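Local coordinates for protein SloR (PDB 5CVI) that probably acts as a dimeric, metal-responsive DNA-binding transcription factor of the DtxR/MntR family, regulating genes in response to manganese in Streptococcus mutans, at residues Leu144-Val158 with Leu173-Asp185. Residues are numbered along the deposited sequence; the frame is centred on the assembly and turned at random.
Sequences LKGVTEMGVYLLKRV and LKIGDELRLLEYD
L155 packs against I175 and the K174 carbonyl where strands 151-158 and 178-185 pair antiparallel in the FeoA domain, an SH3-like barrel. With CG anti to the backbone N (chi1 180°), L155 drops into a hollow framed by the K174-D177 turn, where its CD2 rests 3.4 Å from K174 O. I175 crosses it at about a right angle and pushes its own CD1 against V158 CG1, at 3.6 Å. At the far end L181 fills a different, apolar hollow: its CD2 faces V147 CG1 (3.9 Å) and, less closely, L144 CD1, while the bent selenomethionine M150 folds over it from the other side, SE lying 3.5 Å from L181 CG. Between these two leucines, L179 CD1 packs against Y153 CB. The opposite face, with L154 alongside E178 and V152 CG2 touching R180 NH2 as the side chains cross obliquely, is more open, and there E178 and R180 form salt bridges with K215 and E194.

Mutual backbone bonds join G151 to L181 and Y153 to L179. L155 N continues the ladder to D177 O (3.0 Å), and G176 N closes it on L155 O. The Y153 hydroxyl reaches back to E149 O (2.8 Å), tying the ring to the loop before its strand. The ladder thus satisfies backbone N-H and C=O groups between the strands, while the leucine-lined face, covered by I193, I212 and M168, is consistent with the barrel interior.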
loop_
_atom_site.group_PDB
_atom_site.type_symbol
_atom_site.label_atom_id
_atom_site.label_comp_id
_atom_site.label_asym_id
_atom_site.label_seq_id
_atom_site.Cartn_x
_atom_site.Cartn_y
_atom_site.Cartn_z
ATOM N N LEU B 144 -2.536 -11.407 -32.161
ATOM C CA LEU B 144 -1.737 -11.798 -33.320
ATOM C C LEU B 144 -2.168 -13.166 -33.833
ATOM O O LEU B 144 -2.256 -13.389 -35.040
ATOM C CB LEU B 144 -0.249 -11.819 -32.974
ATOM C CG LEU B 144 0.675 -12.449 -34.023
ATOM C CD1 LEU B 144 0.679 -11.643 -35.319
ATOM C CD2 LEU B 144 2.091 -12.601 -33.483
ATOM N N LYS B 145 -2.438 -14.080 -32.909
ATOM C CA LYS B 145 -2.958 -15.388 -33.274
ATOM C C LYS B 145 -4.319 -15.230 -33.939
ATOM O O LYS B 145 -5.207 -14.563 -33.410
ATOM C CB LYS B 145 -3.060 -16.286 -32.038
ATOM C CG LYS B 145 -3.670 -17.652 -32.296
ATOM C CD LYS B 145 -3.548 -18.542 -31.075
ATOM C CE LYS B 145 -4.294 -19.848 -31.256
ATOM N NZ LYS B 145 -5.765 -19.628 -31.346
ATOM N N GLY B 146 -4.472 -15.833 -35.111
ATOM C CA GLY B 146 -5.715 -15.746 -35.855
ATOM C C GLY B 146 -5.718 -14.639 -36.893
ATOM O O GLY B 146 -6.593 -14.597 -37.758
ATOM N N VAL B 147 -4.742 -13.741 -36.807
ATOM C CA VAL B 147 -4.620 -12.641 -37.762
ATOM C C VAL B 147 -4.395 -13.158 -39.182
ATOM O O VAL B 147 -3.565 -14.038 -39.401
ATOM C CB VAL B 147 -3.479 -11.682 -37.369
ATOM C CG1 VAL B 147 -3.193 -10.698 -38.490
ATOM C CG2 VAL B 147 -3.822 -10.949 -36.081
ATOM N N THR B 148 -5.139 -12.606 -40.140
ATOM C CA THR B 148 -5.102 -13.082 -41.525
ATOM C C THR B 148 -4.258 -12.202 -42.446
ATOM O O THR B 148 -3.428 -12.701 -43.205
ATOM C CB THR B 148 -6.517 -13.174 -42.128
ATOM O OG1 THR B 148 -7.346 -13.997 -41.300
ATOM C CG2 THR B 148 -6.461 -13.758 -43.535
ATOM N N GLU B 149 -4.489 -10.894 -42.385
ATOM C CA GLU B 149 -3.810 -9.949 -43.266
ATOM C C GLU B 149 -2.336 -9.777 -42.920
ATOM O O GLU B 149 -1.969 -9.663 -41.753
ATOM C CB GLU B 149 -4.509 -8.588 -43.236
ATOM C CG GLU B 149 -5.904 -8.590 -43.833
ATOM C CD GLU B 149 -6.487 -7.195 -43.956
ATOM O OE1 GLU B 149 -6.026 -6.289 -43.229
ATOM O OE2 GLU B 149 -7.402 -7.004 -44.785
HETATM N N MSE B 150 -1.493 -9.754 -43.947
HETATM C CA MSE B 150 -0.067 -9.514 -43.765
HETATM C C MSE B 150 0.214 -8.019 -43.878
HETATM O O MSE B 150 -0.686 -7.239 -44.193
HETATM C CB MSE B 150 0.745 -10.296 -44.802
HETATM C CG MSE B 150 0.405 -11.780 -44.860
HETATM SE SE MSE B 150 0.656 -12.690 -43.148
HETATM C CE MSE B 150 -0.112 -14.426 -43.606
ATOM N N GLY B 151 1.455 -7.618 -43.619
ATOM C CA GLY B 151 1.816 -6.212 -43.654
ATOM C C GLY B 151 2.290 -5.690 -42.309
ATOM O O GLY B 151 2.672 -6.467 -41.434
ATOM N N VAL B 152 2.257 -4.372 -42.141
ATOM C CA VAL B 152 2.791 -3.741 -40.937
ATOM C C VAL B 152 1.776 -3.660 -39.789
ATOM O O VAL B 152 0.618 -3.285 -39.989
ATOM C CB VAL B 152 3.349 -2.338 -41.242
ATOM C CG1 VAL B 152 3.934 -1.712 -39.984
ATOM C CG2 VAL B 152 4.401 -2.419 -42.336
ATOM N N TYR B 153 2.225 -4.019 -38.590
ATOM C CA TYR B 153 1.404 -3.919 -37.386
ATOM C C TYR B 153 2.160 -3.193 -36.284
ATOM O O TYR B 153 3.388 -3.152 -36.286
ATOM C CB TYR B 153 1.002 -5.308 -36.887
ATOM C CG TYR B 153 -0.073 -5.973 -37.713
ATOM C CD1 TYR B 153 -1.407 -5.904 -37.335
ATOM C CD2 TYR B 153 0.244 -6.665 -38.872
ATOM C CE1 TYR B 153 -2.391 -6.507 -38.086
ATOM C CE2 TYR B 153 -0.733 -7.272 -39.630
ATOM C CZ TYR B 153 -2.049 -7.191 -39.234
ATOM O OH TYR B 153 -3.028 -7.795 -39.990
ATOM N N LEU B 154 1.420 -2.619 -35.343
ATOM C CA LEU B 154 2.020 -2.031 -34.151
ATOM C C LEU B 154 1.663 -2.862 -32.925
ATOM O O LEU B 154 0.503 -3.225 -32.729
ATOM C CB LEU B 154 1.567 -0.580 -33.963
ATOM C CG LEU B 154 2.325 0.501 -34.739
ATOM C CD1 LEU B 154 2.240 0.254 -36.236
ATOM C CD2 LEU B 154 1.800 1.887 -34.394
ATOM N N LEU B 155 2.667 -3.176 -32.114
ATOM C CA LEU B 155 2.447 -3.882 -30.857
ATOM C C LEU B 155 1.871 -2.912 -29.829
ATOM O O LEU B 155 2.582 -2.052 -29.311
ATOM C CB LEU B 155 3.761 -4.479 -30.349
ATOM C CG LEU B 155 3.739 -5.255 -29.032
ATOM C CD1 LEU B 155 2.769 -6.421 -29.110
ATOM C CD2 LEU B 155 5.136 -5.747 -28.688
ATOM N N LYS B 156 0.579 -3.045 -29.542
ATOM C CA LYS B 156 -0.110 -2.092 -28.675
ATOM C C LYS B 156 -0.295 -2.585 -27.236
ATOM O O LYS B 156 -0.285 -1.782 -26.300
ATOM C CB LYS B 156 -1.469 -1.699 -29.268
ATOM C CG LYS B 156 -1.410 -1.109 -30.667
ATOM C CD LYS B 156 -0.420 0.044 -30.758
ATOM C CE LYS B 156 -0.842 1.219 -29.889
ATOM N NZ LYS B 156 0.189 2.301 -29.897
ATOM N N ARG B 157 -0.471 -3.891 -27.060
ATOM C CA ARG B 157 -0.753 -4.448 -25.739
ATOM C C ARG B 157 -0.250 -5.880 -25.554
ATOM O O ARG B 157 -0.282 -6.691 -26.485
ATOM C CB ARG B 157 -2.254 -4.389 -25.447
ATOM C CG ARG B 157 -2.708 -5.274 -24.291
ATOM C CD ARG B 157 -4.218 -5.222 -24.125
ATOM N NE ARG B 157 -4.711 -6.222 -23.182
ATOM C CZ ARG B 157 -5.739 -7.030 -23.423
ATOM N NH1 ARG B 157 -6.382 -6.957 -24.579
ATOM N NH2 ARG B 157 -6.126 -7.908 -22.508
ATOM N N VAL B 158 0.207 -6.177 -24.339
ATOM C CA VAL B 158 0.641 -7.521 -23.970
ATOM C C VAL B 158 0.037 -7.897 -22.625
ATOM O O VAL B 158 -0.419 -7.031 -21.881
ATOM C CB VAL B 158 2.168 -7.623 -23.868
ATOM C CG1 VAL B 158 2.816 -7.272 -25.197
ATOM C CG2 VAL B 158 2.681 -6.702 -22.758
ATOM N N LEU B 173 11.415 -6.916 -27.827
ATOM C CA LEU B 173 10.088 -6.421 -28.171
ATOM C C LEU B 173 9.594 -5.417 -27.138
ATOM O O LEU B 173 9.652 -5.675 -25.937
ATOM C CB LEU B 173 9.089 -7.575 -28.290
ATOM C CG LEU B 173 9.200 -8.476 -29.524
ATOM C CD1 LEU B 173 9.131 -7.648 -30.797
ATOM C CD2 LEU B 173 10.478 -9.286 -29.479
ATOM N N LYS B 174 9.113 -4.273 -27.615
ATOM C CA LYS B 174 8.541 -3.245 -26.754
ATOM C C LYS B 174 7.178 -2.819 -27.284
ATOM O O LYS B 174 6.924 -2.887 -28.485
ATOM C CB LYS B 174 9.456 -2.019 -26.687
ATOM C CG LYS B 174 10.701 -2.186 -25.831
ATOM C CD LYS B 174 11.584 -0.944 -25.917
ATOM C CE LYS B 174 12.737 -1.001 -24.927
ATOM N NZ LYS B 174 12.263 -0.996 -23.514
ATOM N N ILE B 175 6.307 -2.374 -26.385
ATOM C CA ILE B 175 5.028 -1.797 -26.779
ATOM C C ILE B 175 5.264 -0.582 -27.675
ATOM O O ILE B 175 6.021 0.319 -27.322
ATOM C CB ILE B 175 4.207 -1.365 -25.546
ATOM C CG1 ILE B 175 3.917 -2.566 -24.641
ATOM C CG2 ILE B 175 2.918 -0.679 -25.972
ATOM C CD1 ILE B 175 3.143 -3.669 -25.315
ATOM N N GLY B 176 4.625 -0.567 -28.840
ATOM C CA GLY B 176 4.776 0.531 -29.777
ATOM C C GLY B 176 5.696 0.187 -30.933
ATOM O O GLY B 176 5.869 0.984 -31.859
ATOM N N ASP B 177 6.287 -1.003 -30.880
ATOM C CA ASP B 177 7.183 -1.455 -31.937
ATOM C C ASP B 177 6.425 -1.802 -33.212
ATOM O O ASP B 177 5.339 -2.383 -33.164
ATOM C CB ASP B 177 7.996 -2.665 -31.474
ATOM C CG ASP B 177 9.275 -2.272 -30.761
ATOM O OD1 ASP B 177 9.732 -1.124 -30.951
ATOM O OD2 ASP B 177 9.825 -3.113 -30.018
ATOM N N GLU B 178 7.006 -1.433 -34.349
ATOM C CA GLU B 178 6.475 -1.828 -35.647
ATOM C C GLU B 178 7.050 -3.184 -36.046
ATOM O O GLU B 178 8.263 -3.339 -36.190
ATOM C CB GLU B 178 6.810 -0.782 -36.715
ATOM C CG GLU B 178 6.088 0.547 -36.550
ATOM C CD GLU B 178 6.443 1.555 -37.633
ATOM O OE1 GLU B 178 7.355 1.271 -38.439
ATOM O OE2 GLU B 178 5.807 2.631 -37.677
ATOM N N LEU B 179 6.181 -4.172 -36.211
ATOM C CA LEU B 179 6.609 -5.479 -36.691
ATOM C C LEU B 179 5.802 -5.892 -37.919
ATOM O O LEU B 179 4.574 -5.825 -37.918
ATOM C CB LEU B 179 6.500 -6.524 -35.580
ATOM C CG LEU B 179 5.311 -6.371 -34.633
ATOM C CD1 LEU B 179 4.047 -6.964 -35.239
ATOM C CD2 LEU B 179 5.618 -6.996 -33.283
ATOM N N ARG B 180 6.505 -6.299 -38.972
ATOM C CA ARG B 180 5.864 -6.681 -40.222
ATOM C C ARG B 180 5.590 -8.184 -40.245
ATOM O O ARG B 180 6.515 -8.996 -40.180
ATOM C CB ARG B 180 6.738 -6.268 -41.416
ATOM C CG ARG B 180 6.152 -6.591 -42.786
ATOM C CD ARG B 180 7.054 -6.103 -43.920
ATOM N NE ARG B 180 7.062 -4.647 -44.053
ATOM C CZ ARG B 180 7.912 -3.837 -43.426
ATOM N NH1 ARG B 180 8.832 -4.337 -42.610
ATOM N NH2 ARG B 180 7.842 -2.526 -43.613
ATOM N N LEU B 181 4.312 -8.547 -40.325
ATOM C CA LEU B 181 3.918 -9.948 -40.417
ATOM C C LEU B 181 4.088 -10.449 -41.846
ATOM O O LEU B 181 3.379 -10.012 -42.755
ATOM C CB LEU B 181 2.468 -10.132 -39.968
ATOM C CG LEU B 181 1.912 -11.551 -40.105
ATOM C CD1 LEU B 181 2.774 -12.536 -39.330
ATOM C CD2 LEU B 181 0.465 -11.617 -39.634
ATOM N N LEU B 182 5.028 -11.368 -42.037
ATOM C CA LEU B 182 5.342 -11.875 -43.367
ATOM C C LEU B 182 4.406 -13.002 -43.790
ATOM O O LEU B 182 3.897 -13.014 -44.910
ATOM C CB LEU B 182 6.791 -12.360 -43.417
ATOM C CG LEU B 182 7.859 -11.318 -43.104
ATOM C CD1 LEU B 182 9.245 -11.938 -43.179
ATOM C CD2 LEU B 182 7.746 -10.140 -44.061
ATOM N N GLU B 183 4.184 -13.948 -42.884
ATOM C CA GLU B 183 3.382 -15.125 -43.182
ATOM C C GLU B 183 3.103 -15.907 -41.908
ATOM O O GLU B 183 3.743 -15.686 -40.880
ATOM C CB GLU B 183 4.131 -16.031 -44.159
ATOM C CG GLU B 183 5.415 -16.604 -43.578
ATOM C CD GLU B 183 6.150 -17.515 -44.543
ATOM O OE1 GLU B 183 5.520 -18.003 -45.505
ATOM O OE2 GLU B 183 7.362 -17.737 -44.338
ATOM N N TYR B 184 2.145 -16.824 -41.980
ATOM C CA TYR B 184 1.942 -17.786 -40.909
ATOM C C TYR B 184 2.465 -19.154 -41.332
ATOM O O TYR B 184 1.865 -19.819 -42.169
ATOM C CB TYR B 184 0.467 -17.874 -40.518
ATOM C CG TYR B 184 0.155 -19.062 -39.634
ATOM C CD1 TYR B 184 0.530 -19.073 -38.297
ATOM C CD2 TYR B 184 -0.503 -20.175 -40.139
ATOM C CE1 TYR B 184 0.254 -20.160 -37.487
ATOM C CE2 TYR B 184 -0.784 -21.264 -39.338
ATOM C CZ TYR B 184 -0.404 -21.251 -38.014
ATOM O OH TYR B 184 -0.681 -22.334 -37.212
ATOM N N ASP B 185 3.596 -19.557 -40.762
ATOM C CA ASP B 185 4.170 -20.868 -41.037
ATOM C C ASP B 185 3.287 -21.947 -40.421
ATOM O O ASP B 185 3.337 -22.187 -39.216
ATOM C CB ASP B 185 5.592 -20.959 -40.474
ATOM C CG ASP B 185 6.355 -22.176 -40.991
ATOM O OD1 ASP B 185 5.712 -23.173 -41.391
ATOM O OD2 ASP B 185 7.605 -22.136 -40.995
#